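Local coordinates for protein manganese-containing pseudocatalase (Thermus thermophilus HB27, PDB 6KK8) that probably breaks hydrogen peroxide down to water and oxygen at a dimanganese centre, at residues D6-E11 / H73-A78; M37-N42 / F153-A158; I63-T68 / L233-P238; L85-G90 / G275-E280. All coordinates share one frame; numbering follows the deposited sequence.

Interactions 1, 2 and 3 are core contacts that touch one another around the dimanganese site, whereas interaction 4 is a partly buried loop contact on the other side of the chain's centre from interactions 2 and 3, its own centre about 31 Å from that of interaction 2. Helix 57-85 serves both interaction 1 and interaction 3; interaction 2 joins helices 36-49 and 144-166. The chemistry changes with place. Beside the metals, interaction 2 combines apolar packing with metal ligation and interaction 1 adds water bridges between its loop and helix, next to a neighbouring subunit. Interaction 3 relies on one side-chain amide gripping a backbone, and interaction 4 is largely polar, joined by one direct amide bond and several waters.

Interaction 1: D6-E11 / H73-A78; sequences DRLQIE and HIELVA. With MN3 (manganese (III) ion), chain K.
L8 lays its CD2 methyl against the aliphatic part of E75, 3.6 Å from E75 CG, the two side chains slanting across each other. This is the dry, close-fitting part. Next to it L76 pushes a methyl toward the loop: L76 CD1 sits 3.9 Å from I10 CG1, and these two side chains cross at about a right angle. Beside them Q9 brings its OE1 in plane to the edge of the H73 ring, 3.3 Å from H73 CD2, with amide and ring planes 30° apart. The other end of the Q9 amide is held by Y180 and E69, and E69 also takes the NE2 proton of H73. Segment 73-78 belongs to helix 57-85 of the ferritin-like four-helix bundle, and H73 is a ligand of the dimanganese site: its ND1 binds the manganese at 2.2 Å, a metal shared with E36 and E70. The wetter side begins at the carboxylate of E75. Its extended chain, CG anti to the backbone N (chi1 -176°), carries the oxygens out between the segments. One water donates to E75 OE2, at 2.7 Å, and to D6 OD1, and probably eases the repulsion between the carboxylates; Y60 and Y241 of the second subunit also bond D6 OD1. A second donates to E75 OE1 at 3.0 Å and accepts from the backbone N of Q9. With an alanine here both waters would lose an acceptor, and the N of M1 in the second subunit, which bonds E75 OE1, would probably be left without its mate.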
# COMPACT_ATOMS: atom_id res chain seq x y z
N ASP B 6 -4.02 -32.93 12.02
CA ASP B 6 -4.73 -32.83 10.75
C ASP B 6 -6.25 -32.95 10.93
O ASP B 6 -6.90 -33.87 10.43
CB ASP B 6 -4.18 -33.83 9.74
CG ASP B 6 -4.45 -33.42 8.31
OD1 ASP B 6 -4.15 -32.24 7.97
OD2 ASP B 6 -4.89 -34.28 7.52
N ARG B 7 -6.81 -31.97 11.63
CA ARG B 7 -8.23 -31.90 11.96
C ARG B 7 -8.60 -30.43 12.07
O ARG B 7 -7.82 -29.61 12.57
CB ARG B 7 -8.57 -32.52 13.32
CG ARG B 7 -8.30 -34.01 13.41
CD ARG B 7 -8.74 -34.55 14.75
NE ARG B 7 -8.19 -35.87 14.95
CZ ARG B 7 -8.21 -36.50 16.12
NH1 ARG B 7 -8.82 -35.95 17.17
NH2 ARG B 7 -7.65 -37.71 16.22
N LEU B 8 -9.81 -30.10 11.64
CA LEU B 8 -10.38 -28.79 11.92
C LEU B 8 -10.92 -28.75 13.33
O LEU B 8 -11.20 -29.78 13.95
CB LEU B 8 -11.51 -28.47 10.95
CG LEU B 8 -11.14 -28.39 9.48
CD1 LEU B 8 -12.36 -28.04 8.61
CD2 LEU B 8 -10.02 -27.41 9.26
N GLN B 9 -11.08 -27.54 13.88
CA GLN B 9 -11.52 -27.44 15.27
C GLN B 9 -12.97 -27.91 15.46
O GLN B 9 -13.33 -28.30 16.57
CB GLN B 9 -11.34 -25.99 15.75
CG GLN B 9 -11.49 -25.86 17.24
CD GLN B 9 -11.03 -24.52 17.78
OE1 GLN B 9 -10.26 -23.80 17.13
NE2 GLN B 9 -11.45 -24.19 18.98
N ILE B 10 -13.79 -27.87 14.41
CA ILE B 10 -15.14 -28.44 14.43
C ILE B 10 -15.37 -29.18 13.13
O ILE B 10 -14.66 -28.99 12.14
CB ILE B 10 -16.29 -27.41 14.62
CG1 ILE B 10 -16.24 -26.33 13.53
CG2 ILE B 10 -16.28 -26.86 16.04
CD1 ILE B 10 -17.49 -25.45 13.42
N GLU B 11 -16.40 -30.03 13.14
CA GLU B 11 -16.94 -30.59 11.91
C GLU B 11 -17.74 -29.52 11.16
O GLU B 11 -18.65 -28.90 11.72
CB GLU B 11 -17.86 -31.77 12.28
CG GLU B 11 -18.48 -32.48 11.09
CD GLU B 11 -19.41 -33.62 11.53
OE1 GLU B 11 -19.96 -33.57 12.65
OE2 GLU B 11 -19.57 -34.57 10.73
N HIS B 73 -8.22 -21.13 13.96
CA HIS B 73 -9.28 -20.28 13.42
C HIS B 73 -8.99 -19.82 12.00
O HIS B 73 -9.91 -19.82 11.17
CB HIS B 73 -9.55 -19.07 14.32
CG HIS B 73 -10.13 -19.43 15.65
ND1 HIS B 73 -10.60 -18.50 16.54
CD2 HIS B 73 -10.32 -20.65 16.23
CE1 HIS B 73 -11.04 -19.11 17.63
NE2 HIS B 73 -10.89 -20.41 17.47
N ILE B 74 -7.75 -19.45 11.67
CA ILE B 74 -7.49 -19.16 10.26
C ILE B 74 -7.74 -20.39 9.42
O ILE B 74 -8.24 -20.30 8.30
CB ILE B 74 -6.10 -18.53 9.97
CG1 ILE B 74 -4.92 -19.44 10.32
CG2 ILE B 74 -5.98 -17.18 10.66
CD1 ILE B 74 -3.64 -18.99 9.63
N GLU B 75 -7.39 -21.57 9.95
CA GLU B 75 -7.61 -22.83 9.25
C GLU B 75 -9.10 -23.06 8.99
O GLU B 75 -9.50 -23.45 7.89
CB GLU B 75 -7.01 -23.94 10.11
CG GLU B 75 -7.09 -25.32 9.45
CD GLU B 75 -6.52 -26.43 10.31
OE1 GLU B 75 -6.43 -26.24 11.54
OE2 GLU B 75 -6.18 -27.47 9.71
N LEU B 76 -9.93 -22.81 9.99
CA LEU B 76 -11.36 -23.04 9.88
C LEU B 76 -12.00 -22.07 8.90
O LEU B 76 -12.87 -22.44 8.11
CB LEU B 76 -11.97 -22.92 11.28
CG LEU B 76 -13.43 -23.31 11.41
CD1 LEU B 76 -13.60 -24.79 11.10
CD2 LEU B 76 -13.97 -23.02 12.81
N VAL B 77 -11.61 -20.80 8.95
CA VAL B 77 -12.19 -19.82 8.02
C VAL B 77 -11.76 -20.11 6.59
O VAL B 77 -12.56 -20.04 5.65
CB VAL B 77 -11.88 -18.37 8.45
CG1 VAL B 77 -12.45 -17.39 7.44
CG2 VAL B 77 -12.42 -18.09 9.84
N ALA B 78 -10.49 -20.48 6.40
CA ALA B 78 -10.05 -20.86 5.07
C ALA B 78 -10.83 -22.05 4.53
O ALA B 78 -11.23 -22.06 3.36
CB ALA B 78 -8.54 -21.13 5.05
MN MN3 K . -10.50 -16.32 16.48
O HOH W 1 -4.30 -29.25 9.12
O HOH W 2 -9.10 -25.69 12.77

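Interaction 2: M37-N42 / F153-A158; sequences MSTLMN and FLEVAA. With MN3 (manganese (III) ion), chain J; O (oxygen atom), chain L.
Two antiparallel helices of the ferritin-like bundle meet beside the dimanganese site, with T39 of 37-42 set against L154 and E155 of 153-158. Their short axes pass 10.6 Å apart at 167°, a wide spacing bridged by a few side chains. L154 reaches over with CD2, which touches T39 CG2 at 3.8 Å on one hand and the amide of N42 on the other. That amide is not loose: N42 ND2 donates to S38 O at 2.8 Å, from above the carbonyl plane, while the N42 backbone N reaches the same oxygen from the opposite face. E155, bent at its second torsion (chi2 -77°), turns its carboxylate onto the manganese and grips it unevenly, E155 OE2 at 2.2 Å and OE1 at 2.6 Å. An oxygen atom lies between this metal and the second manganese, 3.0 Å from T39 OG1, although E36 O competes for that hydroxyl's proton. E155 OE2 also bonds the hydroxyl of Y43. E70 of helix 57-85 and H188 of helix 172-200 complete the protein ligands of this metal. F153 of helix 144-166 meets F139 of the third subunit edge to face, and L40 of helix 36-49 packs on E70, L71 and I74 of helix 57-85.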
# COMPACT_ATOMS: atom_id res chain seq x y z
N MET B 37 -6.68 -13.61 10.79
CA MET B 37 -5.24 -13.35 10.64
C MET B 37 -4.79 -12.27 11.60
O MET B 37 -3.68 -12.34 12.13
CB MET B 37 -4.89 -12.86 9.23
CG MET B 37 -4.80 -13.96 8.20
SD MET B 37 -3.30 -14.95 8.39
CE MET B 37 -2.09 -13.77 7.87
N SER B 38 -5.65 -11.30 11.89
CA SER B 38 -5.27 -10.25 12.82
C SER B 38 -5.27 -10.73 14.26
O SER B 38 -4.35 -10.41 15.01
CB SER B 38 -6.19 -9.05 12.68
OG SER B 38 -5.94 -8.45 11.43
N THR B 39 -6.30 -11.45 14.70
CA THR B 39 -6.23 -11.97 16.06
C THR B 39 -5.03 -12.89 16.23
O THR B 39 -4.27 -12.77 17.19
CB THR B 39 -7.52 -12.62 16.50
OG1 THR B 39 -7.88 -13.61 15.55
CG2 THR B 39 -8.64 -11.59 16.61
N LEU B 40 -4.82 -13.80 15.27
CA LEU B 40 -3.66 -14.68 15.29
C LEU B 40 -2.37 -13.90 15.42
O LEU B 40 -1.57 -14.13 16.33
CB LEU B 40 -3.62 -15.52 14.01
CG LEU B 40 -2.29 -16.25 13.78
CD1 LEU B 40 -1.98 -17.26 14.88
CD2 LEU B 40 -2.34 -16.94 12.44
N MET B 41 -2.12 -12.98 14.50
CA MET B 41 -0.79 -12.38 14.46
C MET B 41 -0.56 -11.39 15.58
O MET B 41 0.58 -11.25 16.05
CB MET B 41 -0.51 -11.79 13.08
CG MET B 41 -0.33 -12.88 12.03
SD MET B 41 1.17 -13.88 12.37
CE MET B 41 1.04 -15.10 11.08
N ASN B 42 -1.60 -10.70 16.05
CA ASN B 42 -1.45 -9.88 17.24
C ASN B 42 -0.98 -10.73 18.41
O ASN B 42 0.02 -10.40 19.07
CB ASN B 42 -2.78 -9.20 17.58
CG ASN B 42 -2.91 -7.86 16.88
OD1 ASN B 42 -2.34 -6.88 17.33
ND2 ASN B 42 -3.63 -7.80 15.78
N PHE B 153 -10.63 -4.93 22.80
CA PHE B 153 -11.26 -4.25 21.68
C PHE B 153 -11.23 -5.09 20.40
O PHE B 153 -12.24 -5.19 19.69
CB PHE B 153 -10.56 -2.89 21.46
CG PHE B 153 -10.94 -2.26 20.16
CD1 PHE B 153 -12.21 -1.71 19.96
CD2 PHE B 153 -10.06 -2.29 19.10
CE1 PHE B 153 -12.58 -1.19 18.71
CE2 PHE B 153 -10.44 -1.76 17.86
CZ PHE B 153 -11.69 -1.23 17.69
N LEU B 154 -10.08 -5.68 20.08
CA LEU B 154 -9.94 -6.45 18.85
C LEU B 154 -10.97 -7.58 18.79
O LEU B 154 -11.60 -7.79 17.75
CB LEU B 154 -8.52 -6.99 18.80
CG LEU B 154 -8.16 -7.77 17.57
CD1 LEU B 154 -8.06 -6.81 16.41
CD2 LEU B 154 -6.83 -8.47 17.71
N GLU B 155 -11.17 -8.30 19.90
CA GLU B 155 -12.12 -9.40 19.88
C GLU B 155 -13.55 -8.92 19.69
O GLU B 155 -14.33 -9.60 19.01
CB GLU B 155 -12.02 -10.27 21.14
CG GLU B 155 -10.74 -11.12 21.21
CD GLU B 155 -10.72 -12.37 20.35
OE1 GLU B 155 -11.75 -12.91 19.94
OE2 GLU B 155 -9.61 -12.89 20.09
N VAL B 156 -13.93 -7.79 20.29
CA VAL B 156 -15.31 -7.33 20.11
C VAL B 156 -15.52 -6.66 18.76
O VAL B 156 -16.62 -6.74 18.21
CB VAL B 156 -15.84 -6.49 21.29
CG1 VAL B 156 -15.85 -7.34 22.57
CG2 VAL B 156 -15.08 -5.22 21.51
N ALA B 157 -14.49 -6.01 18.19
CA ALA B 157 -14.62 -5.54 16.82
C ALA B 157 -14.72 -6.71 15.85
O ALA B 157 -15.53 -6.69 14.91
CB ALA B 157 -13.41 -4.67 16.47
N ALA B 158 -13.93 -7.76 16.07
CA ALA B 158 -14.02 -8.95 15.24
C ALA B 158 -15.41 -9.58 15.35
O ALA B 158 -15.97 -10.04 14.35
CB ALA B 158 -12.93 -9.95 15.64
MN MN3 J . -10.17 -14.77 19.19
O O L . -10.35 -14.38 17.08

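Interaction 3: I63-T68 / L233-P238; sequences IANIAT and LYRFSP
N65 carries the polar side of this contact by holding the backbone of the strand end with both halves of its amide. N65 ND2 donates to Y234 O at 2.8 Å in an almost straight bond (173°), the carbonyl oxygen lying in the plane of the amide, though the donor stands tilted from the plane of the carbonyl. N65 OD1 in turn accepts from F236 N at 2.9 Å, in the plane of its own C=O. The amide thus spans R235 and clamps the peptide groups on its two sides. It comes there because CG is anti to the helix residue's own N (chi1 -176°). Within the helix, T68 OG1 bonds A64 O one turn back at 3.0 Å. Segment 63-68 lies on helix 57-85, and the short segment 233-235 of strand 232-235, which pairs in parallel with 260-263, crosses it at 94°, the segment axes 8.8 Å apart. The amide does its work where the strand is ending: F236 is the centre of an inverse gamma turn, with a weak bond from S237 N to R235 O. Apolar contacts flank the clamp. T68 CG2 rests 3.7 Å from F236 CB, the two side chains sliding past each other in opposite directions. Toward the metal site, I66 CG1 meets L233 CD1 more loosely, at 4.4 Å. The charge of R235 lies on the far side of the strand, where it forms a salt bridge with D263. S237, predicted to bind calcium, hydrogen-bonds through OG to R4 O of the second subunit.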
# COMPACT_ATOMS: atom_id res chain seq x y z
N ILE B 63 -1.86 -15.30 26.68
CA ILE B 63 -1.67 -14.79 25.33
C ILE B 63 -1.06 -15.85 24.43
O ILE B 63 -1.47 -16.03 23.27
CB ILE B 63 -0.83 -13.50 25.36
CG1 ILE B 63 -1.60 -12.37 26.05
CG2 ILE B 63 -0.48 -13.02 23.92
CD1 ILE B 63 -0.78 -11.14 26.23
N ALA B 64 -0.08 -16.59 24.95
CA ALA B 64 0.59 -17.60 24.14
C ALA B 64 -0.36 -18.71 23.74
O ALA B 64 -0.29 -19.23 22.62
CB ALA B 64 1.78 -18.17 24.92
N ASN B 65 -1.26 -19.06 24.64
CA ASN B 65 -2.22 -20.13 24.37
C ASN B 65 -3.33 -19.68 23.43
O ASN B 65 -3.68 -20.41 22.50
CB ASN B 65 -2.80 -20.66 25.69
CG ASN B 65 -3.72 -21.84 25.45
OD1 ASN B 65 -3.26 -22.88 25.02
ND2 ASN B 65 -5.00 -21.66 25.69
N ILE B 66 -3.90 -18.50 23.64
CA ILE B 66 -4.94 -18.04 22.73
C ILE B 66 -4.37 -17.85 21.32
O ILE B 66 -5.04 -18.14 20.33
CB ILE B 66 -5.65 -16.79 23.29
CG1 ILE B 66 -6.39 -17.15 24.59
CG2 ILE B 66 -6.64 -16.21 22.25
CD1 ILE B 66 -7.04 -15.96 25.27
N ALA B 67 -3.12 -17.38 21.20
CA ALA B 67 -2.49 -17.30 19.89
C ALA B 67 -2.55 -18.64 19.18
O ALA B 67 -2.77 -18.71 17.97
CB ALA B 67 -1.04 -16.87 20.02
N THR B 68 -2.30 -19.72 19.93
CA THR B 68 -2.30 -21.05 19.34
C THR B 68 -3.69 -21.46 18.88
O THR B 68 -3.85 -22.05 17.81
CB THR B 68 -1.69 -22.06 20.32
OG1 THR B 68 -0.43 -21.57 20.75
CG2 THR B 68 -1.46 -23.40 19.64
N LEU B 233 -11.73 -23.03 28.05
CA LEU B 233 -10.49 -22.51 27.50
C LEU B 233 -9.59 -23.73 27.35
O LEU B 233 -9.11 -24.29 28.34
CB LEU B 233 -9.88 -21.43 28.40
CG LEU B 233 -8.69 -20.71 27.78
CD1 LEU B 233 -9.13 -19.83 26.65
CD2 LEU B 233 -7.93 -19.87 28.79
N TYR B 234 -9.42 -24.19 26.12
CA TYR B 234 -8.58 -25.34 25.84
C TYR B 234 -7.12 -24.93 25.91
O TYR B 234 -6.74 -23.89 25.37
CB TYR B 234 -8.87 -25.88 24.44
CG TYR B 234 -10.26 -26.45 24.26
CD1 TYR B 234 -10.54 -27.76 24.62
CD2 TYR B 234 -11.29 -25.67 23.79
CE1 TYR B 234 -11.84 -28.27 24.51
CE2 TYR B 234 -12.58 -26.17 23.65
CZ TYR B 234 -12.84 -27.47 24.02
OH TYR B 234 -14.14 -27.97 23.89
N ARG B 235 -6.30 -25.77 26.53
CA ARG B 235 -4.85 -25.58 26.61
C ARG B 235 -4.23 -26.35 25.45
O ARG B 235 -4.14 -27.58 25.47
CB ARG B 235 -4.33 -26.06 27.97
CG ARG B 235 -2.84 -25.76 28.22
CD ARG B 235 -2.33 -26.20 29.62
NE ARG B 235 -2.38 -27.64 29.72
CZ ARG B 235 -1.42 -28.46 29.32
NH1 ARG B 235 -0.28 -28.01 28.80
NH2 ARG B 235 -1.62 -29.76 29.45
N PHE B 236 -3.81 -25.62 24.41
CA PHE B 236 -3.29 -26.21 23.18
C PHE B 236 -1.78 -26.43 23.29
O PHE B 236 -0.97 -25.86 22.55
CB PHE B 236 -3.58 -25.28 22.00
CG PHE B 236 -5.01 -25.29 21.53
CD1 PHE B 236 -5.43 -26.21 20.57
CD2 PHE B 236 -5.94 -24.37 22.02
CE1 PHE B 236 -6.76 -26.21 20.11
CE2 PHE B 236 -7.25 -24.39 21.56
CZ PHE B 236 -7.66 -25.29 20.63
N SER B 237 -1.39 -27.28 24.24
CA SER B 237 0.03 -27.51 24.48
C SER B 237 0.18 -28.85 25.17
O SER B 237 -0.61 -29.13 26.07
CB SER B 237 0.60 -26.43 25.39
OG SER B 237 1.97 -26.71 25.68
N PRO B 238 1.19 -29.66 24.83
CA PRO B 238 1.39 -30.91 25.60
C PRO B 238 1.66 -30.67 27.08
O PRO B 238 1.02 -31.32 27.94
CB PRO B 238 2.60 -31.55 24.91
CG PRO B 238 2.63 -30.97 23.53
CD PRO B 238 2.11 -29.56 23.69

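Interaction 4: L85-G90 / G275-E280; sequences LAKNPG and GHDAAE
N88 points its amide straight at the facing loop, its CG, anti to the carbonyl carbon (chi1 -57°), carrying the group to H276: N88 ND2 donates to H276 O at 3.0 Å, the N-H...O angle 177°, and the donor meets the carbonyl nearly end-on with the oxygen in the plane of the amide. A water backs up the same carbonyl, taking the N88 backbone N-H and donating to H276 O at 2.9 Å. K87 approaches differently. Its stretched chain starts beside D277, K87 CB lying 3.9 Å from D277 OD2, but K87 NZ ends 5.4 Å from D277 OD1, a gap bridged by a water. NZ has its salt bridge with E94 instead. Another water ties D277 OD2 to the backbone of L85 and K87. Farther along, G275 CA lies 3.7 Å from N88 O, and any side chain on that glycine would clash with this oxygen. A leucine in place of N88 would probably leave H276 O without its direct donor and force an apolar group against the carbonyl. R51 of the second subunit holds G275 O, and backbone bonds join G90 with D273 and H276 with K91, but solvent probably carries much of the link between these two segments.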
# COMPACT_ATOMS: atom_id res chain seq x y z
N LEU B 85 -16.27 -22.13 -2.50
CA LEU B 85 -15.70 -22.03 -3.84
C LEU B 85 -15.57 -23.37 -4.53
O LEU B 85 -15.21 -23.40 -5.71
CB LEU B 85 -14.32 -21.36 -3.77
CG LEU B 85 -14.38 -19.89 -3.37
CD1 LEU B 85 -12.95 -19.34 -3.15
CD2 LEU B 85 -15.10 -19.03 -4.41
N ALA B 86 -15.81 -24.47 -3.83
CA ALA B 86 -15.56 -25.80 -4.39
C ALA B 86 -16.61 -26.17 -5.44
O ALA B 86 -17.82 -26.13 -5.16
CB ALA B 86 -15.54 -26.85 -3.28
N LYS B 87 -16.15 -26.61 -6.60
CA LYS B 87 -17.06 -27.05 -7.65
C LYS B 87 -17.51 -28.49 -7.43
O LYS B 87 -18.71 -28.79 -7.55
CB LYS B 87 -16.39 -26.89 -9.01
CG LYS B 87 -17.32 -27.22 -10.16
CD LYS B 87 -16.65 -27.04 -11.51
CE LYS B 87 -17.67 -27.22 -12.63
NZ LYS B 87 -17.05 -27.57 -13.93
N ASN B 88 -16.57 -29.38 -7.12
CA ASN B 88 -16.80 -30.83 -7.02
C ASN B 88 -16.25 -31.36 -5.70
O ASN B 88 -15.34 -32.18 -5.68
CB ASN B 88 -16.09 -31.54 -8.17
CG ASN B 88 -16.52 -31.06 -9.52
OD1 ASN B 88 -17.71 -31.09 -9.86
ND2 ASN B 88 -15.57 -30.58 -10.30
N PRO B 89 -16.78 -30.90 -4.58
CA PRO B 89 -16.18 -31.25 -3.29
C PRO B 89 -16.08 -32.76 -3.12
O PRO B 89 -17.03 -33.49 -3.40
CB PRO B 89 -17.13 -30.61 -2.26
CG PRO B 89 -18.39 -30.31 -3.02
CD PRO B 89 -17.99 -30.06 -4.44
N GLY B 90 -14.90 -33.21 -2.69
CA GLY B 90 -14.63 -34.62 -2.43
C GLY B 90 -14.46 -35.51 -3.65
O GLY B 90 -14.23 -36.71 -3.48
N GLY B 275 -11.68 -31.02 -3.89
CA GLY B 275 -11.71 -31.88 -5.05
C GLY B 275 -11.10 -31.24 -6.28
O GLY B 275 -10.44 -30.19 -6.24
N HIS B 276 -11.30 -31.90 -7.42
CA HIS B 276 -10.70 -31.44 -8.67
C HIS B 276 -11.55 -30.35 -9.29
O HIS B 276 -12.78 -30.46 -9.33
CB HIS B 276 -10.61 -32.64 -9.62
CG HIS B 276 -10.02 -32.34 -10.95
ND1 HIS B 276 -10.40 -33.03 -12.09
CD2 HIS B 276 -9.05 -31.48 -11.34
CE1 HIS B 276 -9.71 -32.59 -13.12
NE2 HIS B 276 -8.88 -31.64 -12.69
N ASP B 277 -10.90 -29.30 -9.77
CA ASP B 277 -11.54 -28.26 -10.57
C ASP B 277 -10.66 -28.10 -11.80
O ASP B 277 -9.62 -27.43 -11.78
CB ASP B 277 -11.69 -26.96 -9.75
CG ASP B 277 -12.45 -25.88 -10.46
OD1 ASP B 277 -12.45 -25.85 -11.72
OD2 ASP B 277 -13.06 -25.03 -9.78
N ALA B 278 -11.05 -28.74 -12.90
CA ALA B 278 -10.19 -28.78 -14.08
C ALA B 278 -9.99 -27.40 -14.71
O ALA B 278 -8.89 -27.09 -15.17
CB ALA B 278 -10.75 -29.77 -15.10
N ALA B 279 -11.03 -26.56 -14.72
CA ALA B 279 -10.90 -25.22 -15.29
C ALA B 279 -9.92 -24.36 -14.51
O ALA B 279 -9.35 -23.43 -15.07
CB ALA B 279 -12.26 -24.54 -15.33
N GLU B 280 -9.72 -24.64 -13.22
CA GLU B 280 -8.69 -23.94 -12.46
C GLU B 280 -7.35 -24.64 -12.52
O GLU B 280 -6.39 -24.17 -11.91
CB GLU B 280 -9.14 -23.78 -11.00
CG GLU B 280 -10.41 -22.95 -10.80
CD GLU B 280 -10.21 -21.49 -11.00
OE1 GLU B 280 -11.15 -20.77 -10.97
OE2 GLU B 280 -9.00 -21.06 -11.19
O HOH W 3 -13.55 -25.29 -7.18
O HOH W 4 -13.83 -27.03 -13.76
O HOH W 5 -13.79 -28.86 -7.10